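Local coordinates for sugar ABC transporter substrate-binding protein, BlMnBP1 (Bifidobacterium animalis subsp. lactis ATCC 27673, PDB 6I5R) that binds mannobiose and probably delivers manno-oligosaccharides to the ABC transporter through which the bacterium takes up beta-mannan fragments, at residues A[41-46]-A[96-101]; A[105-110]-A[388-393]; A[224-229]-A[439-444]; A[323-328]-A[336-341]. One frame throughout, in Å; residues are numbered along the deposited sequence.

Overall arrangement
Interactions 1 and 4 lie in the buried interior of one lobe and share its sheet: strand 100-102 lies between strands 38-44 (parallel) and 314-325 (antiparallel), and helix 331-346 packs on the same sheet. Their chemistry differs all the same. Interaction 1 is mainly backbone hydrogen bonding and runs on to the bound sugar, whereas interaction 4 meets through apolar branches. Interactions 2 and 3 are surface contacts, each with a zinc ion; Leu391 of interaction 2 packs on Thr224 of interaction 3. Zinc is the central link of interaction 2, but in interaction 3 it stands beside a salt bridge and an aliphatic contact.

Interaction 1: residues A[41-46]-A[96-101]; sequences TFMNNR and DSWDIM. With BMA (beta-D-mannopyranose), chain B; BMA (beta-D-mannopyranose), chain C.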
# COMPACT_ATOMS: atom_id res chain seq x y z
N THR A 41 -19.92 -5.60 -11.34
CA THR A 41 -19.66 -5.87 -9.94
C THR A 41 -18.24 -5.42 -9.67
O THR A 41 -17.30 -5.88 -10.34
CB THR A 41 -19.88 -7.34 -9.60
OG1 THR A 41 -21.28 -7.63 -9.70
CG2 THR A 41 -19.45 -7.64 -8.16
N PHE A 42 -18.09 -4.54 -8.68
CA PHE A 42 -16.83 -3.89 -8.33
C PHE A 42 -16.45 -4.36 -6.93
O PHE A 42 -17.13 -4.02 -5.97
CB PHE A 42 -17.02 -2.37 -8.41
CG PHE A 42 -15.91 -1.55 -7.79
CD1 PHE A 42 -14.61 -2.01 -7.73
CD2 PHE A 42 -16.19 -0.28 -7.28
CE1 PHE A 42 -13.63 -1.23 -7.19
CE2 PHE A 42 -15.18 0.51 -6.72
CZ PHE A 42 -13.91 0.02 -6.67
N MET A 43 -15.43 -5.21 -6.84
CA MET A 43 -14.96 -5.73 -5.55
C MET A 43 -13.85 -4.82 -5.03
O MET A 43 -12.89 -4.53 -5.75
CB MET A 43 -14.43 -7.15 -5.69
CG MET A 43 -15.42 -8.22 -6.11
SD MET A 43 -14.51 -9.79 -6.27
CE MET A 43 -13.76 -9.93 -4.67
N ASN A 44 -13.95 -4.37 -3.79
CA ASN A 44 -12.83 -3.62 -3.22
C ASN A 44 -12.75 -3.84 -1.71
O ASN A 44 -13.57 -4.53 -1.11
CB ASN A 44 -12.90 -2.12 -3.57
CG ASN A 44 -14.02 -1.41 -2.88
OD1 ASN A 44 -13.92 -1.06 -1.71
ND2 ASN A 44 -15.09 -1.17 -3.60
N ASN A 45 -11.72 -3.24 -1.11
CA ASN A 45 -11.38 -3.49 0.29
C ASN A 45 -11.98 -2.48 1.25
O ASN A 45 -11.82 -2.62 2.47
CB ASN A 45 -9.87 -3.47 0.47
CG ASN A 45 -9.27 -2.14 0.07
OD1 ASN A 45 -9.53 -1.63 -1.00
ND2 ASN A 45 -8.49 -1.57 0.97
N ARG A 46 -12.62 -1.43 0.75
CA ARG A 46 -13.05 -0.31 1.58
C ARG A 46 -14.44 -0.59 2.13
O ARG A 46 -15.44 0.01 1.75
CB ARG A 46 -12.98 0.99 0.77
CG ARG A 46 -11.55 1.34 0.35
CD ARG A 46 -10.62 1.57 1.57
NE ARG A 46 -11.17 2.55 2.47
CZ ARG A 46 -10.94 3.86 2.37
NH1 ARG A 46 -10.17 4.34 1.40
NH2 ARG A 46 -11.50 4.68 3.24
N ASP A 96 -16.97 -15.42 -14.06
CA ASP A 96 -17.41 -14.08 -14.44
C ASP A 96 -18.23 -13.42 -13.33
O ASP A 96 -19.05 -12.54 -13.60
CB ASP A 96 -18.20 -14.13 -15.75
CG ASP A 96 -19.41 -15.04 -15.68
OD1 ASP A 96 -19.68 -15.57 -14.59
OD2 ASP A 96 -20.12 -15.22 -16.71
N SER A 97 -18.00 -13.80 -12.08
CA SER A 97 -18.77 -13.29 -10.95
C SER A 97 -18.33 -11.92 -10.47
O SER A 97 -18.87 -11.43 -9.48
CB SER A 97 -18.67 -14.24 -9.78
OG SER A 97 -17.34 -14.29 -9.31
N TRP A 98 -17.30 -11.35 -11.06
CA TRP A 98 -16.82 -10.02 -10.71
C TRP A 98 -16.41 -9.38 -12.02
O TRP A 98 -16.10 -10.07 -12.98
CB TRP A 98 -15.63 -10.08 -9.72
CG TRP A 98 -14.49 -10.86 -10.27
CD1 TRP A 98 -14.34 -12.22 -10.27
CD2 TRP A 98 -13.32 -10.33 -10.91
NE1 TRP A 98 -13.16 -12.56 -10.88
CE2 TRP A 98 -12.52 -11.42 -11.30
CE3 TRP A 98 -12.88 -9.04 -11.20
CZ2 TRP A 98 -11.31 -11.27 -11.95
CZ3 TRP A 98 -11.67 -8.89 -11.85
CH2 TRP A 98 -10.90 -10.00 -12.21
N ASP A 99 -16.44 -8.08 -12.06
CA ASP A 99 -16.05 -7.36 -13.26
C ASP A 99 -14.82 -6.49 -13.06
O ASP A 99 -13.96 -6.45 -13.94
CB ASP A 99 -17.21 -6.49 -13.72
CG ASP A 99 -18.42 -7.34 -14.12
OD1 ASP A 99 -18.37 -7.96 -15.21
OD2 ASP A 99 -19.39 -7.40 -13.34
N ILE A 100 -14.74 -5.82 -11.92
CA ILE A 100 -13.56 -5.09 -11.48
C ILE A 100 -13.23 -5.55 -10.07
O ILE A 100 -14.14 -5.63 -9.23
CB ILE A 100 -13.78 -3.57 -11.45
CG1 ILE A 100 -14.13 -3.01 -12.80
CG2 ILE A 100 -12.52 -2.86 -10.87
CD1 ILE A 100 -14.84 -1.68 -12.65
N MET A 101 -11.95 -5.79 -9.79
CA MET A 101 -11.48 -5.94 -8.41
C MET A 101 -10.19 -5.14 -8.23
O MET A 101 -9.55 -4.73 -9.21
CB MET A 101 -11.23 -7.40 -8.01
CG MET A 101 -10.08 -8.05 -8.69
SD MET A 101 -9.48 -9.55 -7.88
CE MET A 101 -10.98 -10.58 -8.02
C1 BMA B . -7.02 -1.29 4.31
C2 BMA B . -6.25 -2.57 3.85
C3 BMA B . -4.91 -2.15 3.34
C4 BMA B . -5.02 -0.97 2.37
C5 BMA B . -5.78 0.19 3.00
C6 BMA B . -5.97 1.34 2.03
O2 BMA B . -6.88 -3.17 2.72
O3 BMA B . -4.20 -3.21 2.70
O4 BMA B . -3.71 -0.55 2.07
O5 BMA B . -7.09 -0.29 3.37
O6 BMA B . -6.78 0.93 0.92
C1 BMA C . -11.65 -0.44 6.54
C2 BMA C . -10.75 0.70 6.00
C3 BMA C . -9.72 0.11 5.04
C4 BMA C . -9.08 -1.13 5.61
C5 BMA C . -10.15 -2.11 6.12
C6 BMA C . -9.53 -3.38 6.66
O1 BMA C . -12.42 0.19 7.51
O2 BMA C . -10.00 1.25 7.13
O3 BMA C . -8.74 1.04 4.71
O4 BMA C . -8.30 -1.78 4.61
O5 BMA C . -10.92 -1.46 7.11
O6 BMA C . -10.59 -4.34 6.71
O HOH W 1 -22.53 -7.53 -12.05
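Thr41 O is gripped twice across the contact: Asp99 N approaches at 2.9 Å, in the carbonyl plane and on a lone pair, while Ile100 N arrives at 3.0 Å in a nearly straight bond (N-H...O 172°). Thr41 N is satisfied as well, donating to the anti lone pair of Asp99 OD2 at 2.7 Å. Met43 N donates to Ile100 O at 2.7 Å. Thr41 OG1 pairs with a water.

The side chains alternate. Phe42, its CG anti to the backbone N (chi1 167°), meets Ile100 CG2 through CD1 on the side where helix 331-346 packs; on the other, Met43 SD packs 3.6 Å from Trp98 CB and lies obliquely beside the indole, 4.9 Å from the centroid of its five-membered ring, a Met-aromatic contact, and Met101 CE sits over the ring centre. Trp98 O is taken by Asn326 ND2.

Beyond the pairing, Asn44 OD1 accepts from Arg46 N, closing an Asx turn. Asn45 ND2 then serves two hydroxyls of one mannose (chain B), O2 at 2.9 Å and O6 at 3.0 Å. Parallel strands whose carboxyl-end loop carries ligand-binding residues are characteristic of the alpha/beta lobes of periplasmic-type solute-binding proteins.

Interaction 2: residues A[105-110]-A[388-393]; sequences AVDKSE and QEDLLA. With ZN (zinc ion), chain J.
Asp107 and Asp390 close on one zinc ion from two distant parts of the chain, forming a surface metal site between the loop that follows strand 100-102 and the start of helix 391-399.

Metal coordination dominates. Asp107 chelates with both oxygens, OD2 at 2.1 Å and OD1 at 2.3 Å from the zinc. Asp390 does likewise, its OD1 at 2.2 Å and OD2 at 2.1 Å from the metal. The two side chains cross at about a right angle, with their carboxylate planes 49° apart. Ser109 OG adds a bond of 2.3 Å to the zinc, and a water and Asn394 from the next turn of the helix complete seven ligand atoms. The two OD1 atoms come very close together in the model, and the finer details of that pair are doubtful. Negative charge gathered here would probably be offset by the metal.

Hydrogen bonding plays two separate parts. Asp107 OD1 also accepts from Ser109 N at 2.7 Å, on its anti side, which makes an Asx turn and places two zinc ligands on one short bend. Away from the metal, a water links the segments: Lys108 NZ donates to it at 3.0 Å, and the water can in turn donate a hydrogen bond to Glu389 O, though other acceptors may compete. The Lys108 ammonium and the Glu389 carboxylate are near but not in contact.

Van der Waals packing is slight. A chi1 of -169° sets Asp107 CG anti to the backbone N, and Ala393 CB stands 3.5 Å from Asp107 OD1.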
# COMPACT_ATOMS: atom_id res chain seq x y z
N ALA A 105 -2.55 -10.31 -4.48
CA ALA A 105 -1.14 -10.68 -4.61
C ALA A 105 -0.96 -11.73 -5.69
O ALA A 105 -1.00 -12.95 -5.41
CB ALA A 105 -0.62 -11.13 -3.25
N VAL A 106 -0.70 -11.22 -6.92
CA VAL A 106 -0.63 -12.00 -8.16
C VAL A 106 0.71 -11.76 -8.85
O VAL A 106 1.09 -10.60 -9.02
CB VAL A 106 -1.79 -11.65 -9.12
CG1 VAL A 106 -1.70 -12.46 -10.35
CG2 VAL A 106 -3.08 -11.78 -8.40
N ASP A 107 1.37 -12.83 -9.30
CA ASP A 107 2.56 -12.75 -10.14
C ASP A 107 2.23 -11.90 -11.37
O ASP A 107 1.32 -12.21 -12.14
CB ASP A 107 3.05 -14.16 -10.53
CG ASP A 107 4.44 -14.15 -11.18
OD1 ASP A 107 4.85 -13.31 -12.02
OD2 ASP A 107 5.22 -15.07 -10.92
N LYS A 108 3.05 -10.87 -11.61
CA LYS A 108 2.91 -10.10 -12.84
C LYS A 108 2.80 -11.00 -14.05
O LYS A 108 1.98 -10.77 -14.94
CB LYS A 108 4.11 -9.18 -13.04
CG LYS A 108 4.18 -8.00 -12.12
CD LYS A 108 5.55 -7.40 -12.28
CE LYS A 108 5.61 -6.00 -11.73
NZ LYS A 108 6.97 -5.51 -12.07
N SER A 109 3.65 -12.02 -14.11
CA SER A 109 3.62 -12.91 -15.25
C SER A 109 2.28 -13.62 -15.40
O SER A 109 2.04 -14.22 -16.45
CB SER A 109 4.74 -13.93 -15.10
OG SER A 109 4.46 -14.74 -13.97
N GLU A 110 1.41 -13.58 -14.38
CA GLU A 110 0.10 -14.20 -14.47
C GLU A 110 -1.01 -13.19 -14.73
O GLU A 110 -2.17 -13.59 -14.85
CB GLU A 110 -0.22 -14.98 -13.20
CG GLU A 110 0.46 -16.34 -13.11
CD GLU A 110 0.07 -17.08 -11.87
OE1 GLU A 110 0.93 -17.81 -11.33
OE2 GLU A 110 -1.09 -16.93 -11.43
N GLN A 388 13.75 -8.77 -16.88
CA GLN A 388 13.75 -9.10 -15.46
C GLN A 388 12.45 -8.69 -14.78
O GLN A 388 12.37 -8.69 -13.55
CB GLN A 388 14.93 -8.44 -14.75
CG GLN A 388 16.26 -9.17 -14.92
CD GLN A 388 17.35 -8.69 -13.92
OE1 GLN A 388 18.09 -9.50 -13.33
NE2 GLN A 388 17.45 -7.38 -13.74
N GLU A 389 11.40 -8.38 -15.55
CA GLU A 389 10.19 -7.83 -14.96
C GLU A 389 9.61 -8.78 -13.92
O GLU A 389 9.01 -8.34 -12.93
CB GLU A 389 9.18 -7.55 -16.07
CG GLU A 389 8.10 -6.54 -15.74
CD GLU A 389 7.26 -6.16 -16.98
OE1 GLU A 389 7.37 -6.85 -18.00
OE2 GLU A 389 6.51 -5.17 -16.93
N ASP A 390 9.80 -10.07 -14.13
CA ASP A 390 9.19 -11.14 -13.34
C ASP A 390 10.10 -11.64 -12.24
O ASP A 390 9.71 -12.52 -11.46
CB ASP A 390 8.83 -12.30 -14.28
CG ASP A 390 7.90 -13.29 -13.64
OD1 ASP A 390 7.13 -12.89 -12.74
OD2 ASP A 390 7.92 -14.49 -14.01
N LEU A 391 11.32 -11.10 -12.14
CA LEU A 391 12.31 -11.69 -11.26
C LEU A 391 11.91 -11.54 -9.79
O LEU A 391 12.02 -12.50 -9.01
CB LEU A 391 13.67 -11.04 -11.51
CG LEU A 391 14.76 -11.66 -10.65
CD1 LEU A 391 15.01 -13.10 -11.09
CD2 LEU A 391 16.03 -10.85 -10.72
N LEU A 392 11.42 -10.37 -9.40
CA LEU A 392 11.03 -10.20 -8.00
C LEU A 392 9.88 -11.12 -7.64
O LEU A 392 9.88 -11.75 -6.58
CB LEU A 392 10.65 -8.74 -7.70
CG LEU A 392 10.14 -8.52 -6.26
CD1 LEU A 392 11.24 -8.64 -5.20
CD2 LEU A 392 9.44 -7.16 -6.22
N ALA A 393 8.86 -11.21 -8.50
CA ALA A 393 7.72 -12.06 -8.20
C ALA A 393 8.16 -13.51 -8.02
O ALA A 393 7.66 -14.21 -7.13
CB ALA A 393 6.67 -11.94 -9.30
ZN ZN J . 6.38 -14.96 -12.65
O HOH W 2 9.59 -6.18 -10.81
O HOH W 3 7.46 -16.73 -13.13

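Interaction 3: residues A[224-229]-A[439-444]; sequences TTKEPF and AVEDNE. With ZN (zinc ion), chain N.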
# COMPACT_ATOMS: atom_id res chain seq x y z
N THR A 224 18.17 -9.75 -6.88
CA THR A 224 19.47 -10.24 -7.31
C THR A 224 20.48 -10.29 -6.18
O THR A 224 21.63 -10.63 -6.43
CB THR A 224 20.03 -9.37 -8.44
OG1 THR A 224 20.19 -8.03 -7.99
CG2 THR A 224 19.12 -9.37 -9.66
N THR A 225 20.07 -9.97 -4.94
CA THR A 225 20.94 -9.95 -3.76
C THR A 225 20.61 -11.14 -2.86
O THR A 225 19.46 -11.29 -2.44
CB THR A 225 20.74 -8.65 -2.97
OG1 THR A 225 21.05 -7.55 -3.83
CG2 THR A 225 21.60 -8.63 -1.69
N LYS A 226 21.61 -11.96 -2.54
CA LYS A 226 21.29 -13.20 -1.84
C LYS A 226 20.85 -12.99 -0.40
O LYS A 226 20.00 -13.74 0.10
CB LYS A 226 22.49 -14.14 -1.87
CG LYS A 226 22.52 -14.97 -3.11
CD LYS A 226 23.86 -15.63 -3.25
CE LYS A 226 23.87 -16.61 -4.44
NZ LYS A 226 25.18 -17.29 -4.63
N GLU A 227 21.43 -12.02 0.31
CA GLU A 227 21.09 -11.80 1.72
C GLU A 227 20.75 -10.34 1.96
O GLU A 227 21.46 -9.60 2.66
CB GLU A 227 22.23 -12.26 2.63
CG GLU A 227 22.54 -13.73 2.58
CD GLU A 227 23.43 -14.17 3.74
OE1 GLU A 227 24.66 -13.88 3.73
OE2 GLU A 227 22.89 -14.77 4.70
N PRO A 228 19.59 -9.90 1.45
CA PRO A 228 19.22 -8.48 1.55
C PRO A 228 18.75 -8.04 2.93
O PRO A 228 18.62 -6.83 3.16
CB PRO A 228 18.09 -8.32 0.53
CG PRO A 228 17.45 -9.72 0.47
CD PRO A 228 18.60 -10.69 0.69
N PHE A 229 18.49 -8.97 3.83
CA PHE A 229 17.98 -8.63 5.14
C PHE A 229 19.07 -8.51 6.19
O PHE A 229 18.77 -8.15 7.33
CB PHE A 229 16.94 -9.67 5.53
CG PHE A 229 15.89 -9.85 4.48
CD1 PHE A 229 15.04 -8.80 4.14
CD2 PHE A 229 15.78 -11.03 3.78
CE1 PHE A 229 14.06 -8.96 3.15
CE2 PHE A 229 14.83 -11.19 2.80
CZ PHE A 229 13.97 -10.16 2.48
N ALA A 439 16.37 -18.80 -3.21
CA ALA A 439 15.44 -18.38 -4.25
C ALA A 439 16.13 -17.49 -5.28
O ALA A 439 15.84 -17.57 -6.48
CB ALA A 439 14.26 -17.66 -3.61
N VAL A 440 17.05 -16.65 -4.83
CA VAL A 440 17.87 -15.84 -5.74
C VAL A 440 18.71 -16.74 -6.62
O VAL A 440 18.78 -16.55 -7.84
CB VAL A 440 18.73 -14.86 -4.92
CG1 VAL A 440 19.82 -14.19 -5.77
CG2 VAL A 440 17.82 -13.79 -4.29
N GLU A 441 19.34 -17.75 -6.03
CA GLU A 441 20.16 -18.67 -6.81
C GLU A 441 19.33 -19.41 -7.84
O GLU A 441 19.74 -19.57 -9.00
CB GLU A 441 20.86 -19.66 -5.89
CG GLU A 441 21.95 -19.02 -5.14
CD GLU A 441 22.72 -19.92 -4.19
OE1 GLU A 441 22.19 -20.96 -3.72
OE2 GLU A 441 23.89 -19.55 -3.92
N ASP A 442 18.14 -19.87 -7.44
CA ASP A 442 17.32 -20.68 -8.33
C ASP A 442 16.77 -19.87 -9.50
O ASP A 442 16.43 -20.44 -10.54
CB ASP A 442 16.18 -21.32 -7.55
CG ASP A 442 16.66 -22.38 -6.58
OD1 ASP A 442 17.71 -22.98 -6.86
OD2 ASP A 442 16.01 -22.60 -5.53
N ASN A 443 16.71 -18.56 -9.37
CA ASN A 443 16.11 -17.72 -10.40
C ASN A 443 17.11 -16.91 -11.20
O ASN A 443 16.69 -16.11 -12.05
CB ASN A 443 15.10 -16.78 -9.76
CG ASN A 443 13.83 -17.47 -9.41
OD1 ASN A 443 12.87 -17.42 -10.17
ND2 ASN A 443 13.81 -18.15 -8.28
N GLU A 444 18.40 -17.08 -10.95
CA GLU A 444 19.37 -16.25 -11.61
C GLU A 444 19.50 -16.63 -13.07
O GLU A 444 18.95 -17.62 -13.55
CB GLU A 444 20.75 -16.31 -10.92
CG GLU A 444 21.56 -17.60 -10.99
CD GLU A 444 22.73 -17.52 -9.99
OE1 GLU A 444 23.54 -18.49 -9.83
OE2 GLU A 444 22.85 -16.45 -9.33
OXT GLU A 444 20.17 -15.84 -13.73
ZN ZN N . 24.97 -18.60 -8.24
O HOH W 4 26.02 -16.38 -7.45
O HOH W 5 26.28 -19.58 -7.14
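The backbones approach most closely at Lys226 and Val440, whose CA atoms are 5.8 Å apart where the loop after helix 217-224 passes the last turns of helix 425-443.

Val440 points at the loop and meets it with both methyls. Its CG1, anti to the backbone N (chi1 168°), lies 3.9 Å from Lys226 CG, and its CG2 rests 3.5 Å from the carbonyl oxygen of Thr225. The hydroxyls of Thr224 and Thr225 are turned back to helix 217-224, bonding to Gln220 O and Val221 O.

Lys226 then runs out extended and crosses Glu441 at about a right angle. Its NZ forms a salt bridge of 2.7 Å with Glu441 OE2, using the anti lone pair of that oxygen. The preceding methylene is tight against the same group, Lys226 CE standing 3.2 Å from Glu441 CG. NZ also donates to a water, at 3.1 Å, which lies at a long 2.6 Å from a zinc ion that Glu444 OE1 binds at 2.1 Å.

A methionine in place of Lys226 would probably leave Glu441 OE2 without its charged mate and the zinc-side water without this donor.

The contact therefore joins an aliphatic contact of Val440 with Lys226 CG and the loop backbone to a partly exposed salt bridge, so the chain's C-terminal helix is tied to the loop by two chemically distinct means.

Interaction 4: residues A[323-328]-A[336-341]; sequences YGINKN and ASMIFV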
# COMPACT_ATOMS: atom_id res chain seq x y z
N TYR A 323 -6.98 -1.08 -9.86
CA TYR A 323 -8.14 -1.67 -10.52
C TYR A 323 -7.74 -2.63 -11.62
O TYR A 323 -6.94 -2.27 -12.50
CB TYR A 323 -9.01 -0.60 -11.14
CG TYR A 323 -9.41 0.55 -10.29
CD1 TYR A 323 -10.46 0.45 -9.40
CD2 TYR A 323 -8.74 1.76 -10.38
CE1 TYR A 323 -10.84 1.49 -8.64
CE2 TYR A 323 -9.13 2.83 -9.63
CZ TYR A 323 -10.16 2.69 -8.75
OH TYR A 323 -10.54 3.75 -8.01
N GLY A 324 -8.31 -3.84 -11.60
CA GLY A 324 -8.15 -4.78 -12.69
C GLY A 324 -9.51 -5.29 -13.13
O GLY A 324 -10.44 -5.39 -12.33
N ILE A 325 -9.60 -5.60 -14.42
CA ILE A 325 -10.84 -6.00 -15.08
C ILE A 325 -10.74 -7.46 -15.48
O ILE A 325 -9.73 -7.91 -16.03
CB ILE A 325 -11.13 -5.12 -16.32
CG1 ILE A 325 -11.32 -3.67 -15.89
CG2 ILE A 325 -12.37 -5.59 -17.04
CD1 ILE A 325 -11.24 -2.68 -17.00
N ASN A 326 -11.83 -8.20 -15.23
CA ASN A 326 -11.89 -9.64 -15.44
C ASN A 326 -11.87 -9.97 -16.94
O ASN A 326 -12.80 -9.60 -17.67
CB ASN A 326 -13.16 -10.17 -14.78
CG ASN A 326 -13.25 -11.68 -14.73
OD1 ASN A 326 -12.44 -12.38 -15.31
ND2 ASN A 326 -14.27 -12.18 -14.03
N LYS A 327 -10.86 -10.68 -17.40
CA LYS A 327 -10.86 -11.01 -18.80
C LYS A 327 -12.00 -11.96 -19.20
O LYS A 327 -12.30 -12.09 -20.35
CB LYS A 327 -9.54 -11.63 -19.21
CG LYS A 327 -9.19 -12.80 -18.39
CD LYS A 327 -10.02 -13.98 -18.75
CE LYS A 327 -9.29 -15.27 -18.54
NZ LYS A 327 -9.65 -16.23 -19.61
N ASN A 328 -12.60 -12.62 -18.23
CA ASN A 328 -13.63 -13.61 -18.55
C ASN A 328 -14.97 -12.98 -18.93
O ASN A 328 -15.86 -13.69 -19.42
CB ASN A 328 -13.87 -14.54 -17.37
CG ASN A 328 -12.69 -15.43 -17.07
OD1 ASN A 328 -11.96 -15.80 -17.96
ND2 ASN A 328 -12.54 -15.82 -15.82
N ALA A 336 -17.70 -1.40 -20.17
CA ALA A 336 -18.33 -0.68 -19.07
C ALA A 336 -17.37 -0.54 -17.90
O ALA A 336 -17.28 0.52 -17.28
CB ALA A 336 -19.60 -1.40 -18.62
N SER A 337 -16.63 -1.61 -17.60
CA SER A 337 -15.72 -1.59 -16.46
C SER A 337 -14.56 -0.63 -16.71
O SER A 337 -14.10 0.05 -15.78
CB SER A 337 -15.19 -3.00 -16.19
OG SER A 337 -16.21 -3.88 -15.75
N MET A 338 -14.06 -0.57 -17.95
CA MET A 338 -12.92 0.29 -18.25
C MET A 338 -13.34 1.76 -18.25
O MET A 338 -12.56 2.63 -17.84
CB MET A 338 -12.30 -0.10 -19.60
CG MET A 338 -10.98 0.59 -19.86
SD MET A 338 -10.10 0.02 -21.35
CE MET A 338 -10.03 -1.76 -21.16
N ILE A 339 -14.58 2.03 -18.66
CA ILE A 339 -15.15 3.36 -18.51
C ILE A 339 -15.21 3.75 -17.03
O ILE A 339 -14.79 4.85 -16.66
CB ILE A 339 -16.54 3.42 -19.16
CG1 ILE A 339 -16.38 3.18 -20.67
CG2 ILE A 339 -17.22 4.73 -18.86
CD1 ILE A 339 -17.69 3.08 -21.44
N PHE A 340 -15.72 2.87 -16.17
CA PHE A 340 -15.80 3.20 -14.75
C PHE A 340 -14.41 3.42 -14.15
O PHE A 340 -14.21 4.33 -13.34
CB PHE A 340 -16.56 2.11 -13.98
CG PHE A 340 -16.66 2.39 -12.51
CD1 PHE A 340 -17.48 3.42 -12.06
CD2 PHE A 340 -15.93 1.67 -11.60
CE1 PHE A 340 -17.55 3.72 -10.72
CE2 PHE A 340 -16.00 1.97 -10.24
CZ PHE A 340 -16.82 2.99 -9.81
N VAL A 341 -13.43 2.58 -14.50
CA VAL A 341 -12.08 2.79 -13.99
C VAL A 341 -11.54 4.14 -14.45
O VAL A 341 -10.94 4.90 -13.68
CB VAL A 341 -11.15 1.65 -14.42
CG1 VAL A 341 -9.70 2.00 -14.14
CG2 VAL A 341 -11.51 0.37 -13.71
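Val341 N donates to Ser337 O at 2.9 Å, an ordinary helical bond that sets one turn between two residues facing strand 323-325. This is helix-on-sheet packing in an alpha/beta lobe of the solute-binding fold: the short helical and strand axes come within 9.1 Å and run almost antiparallel, at 168°. Ser337 OG is occupied within its own helix, by Lys333 O, so it is the CB of this serine that meets the strand.

Ile325 provides most of the wedge. Its CG1 and CG2 both lie 3.9 Å from Ser337 CB, so both branches pack on that carbon. CD1, carried outward by a chi2 of 165°, reaches the helix backbone, 3.6 Å from Met338 CA, and also touches Met338 CB at 3.8 Å. An alanine here would probably open a gap beside Ser337 and Met338, since the branches that fill it would be gone.

Two residues back, Tyr323 faces the same way. Tyr323 and Val341 slide past each other in opposite directions; Val341 CG2 is 3.7 Å from Tyr323 CB, while its CG1 approaches the ring obliquely at CD2.

Next in sequence after Ile325, Asn326 bonds through ND2 to the backbone O of Asn95, a residue just before segment 96-101. The other amide atom closes an Asx turn: Asn328 N donates to Asn326 OD1 at 2.9 Å, from above the carbonyl plane, 57° out of it.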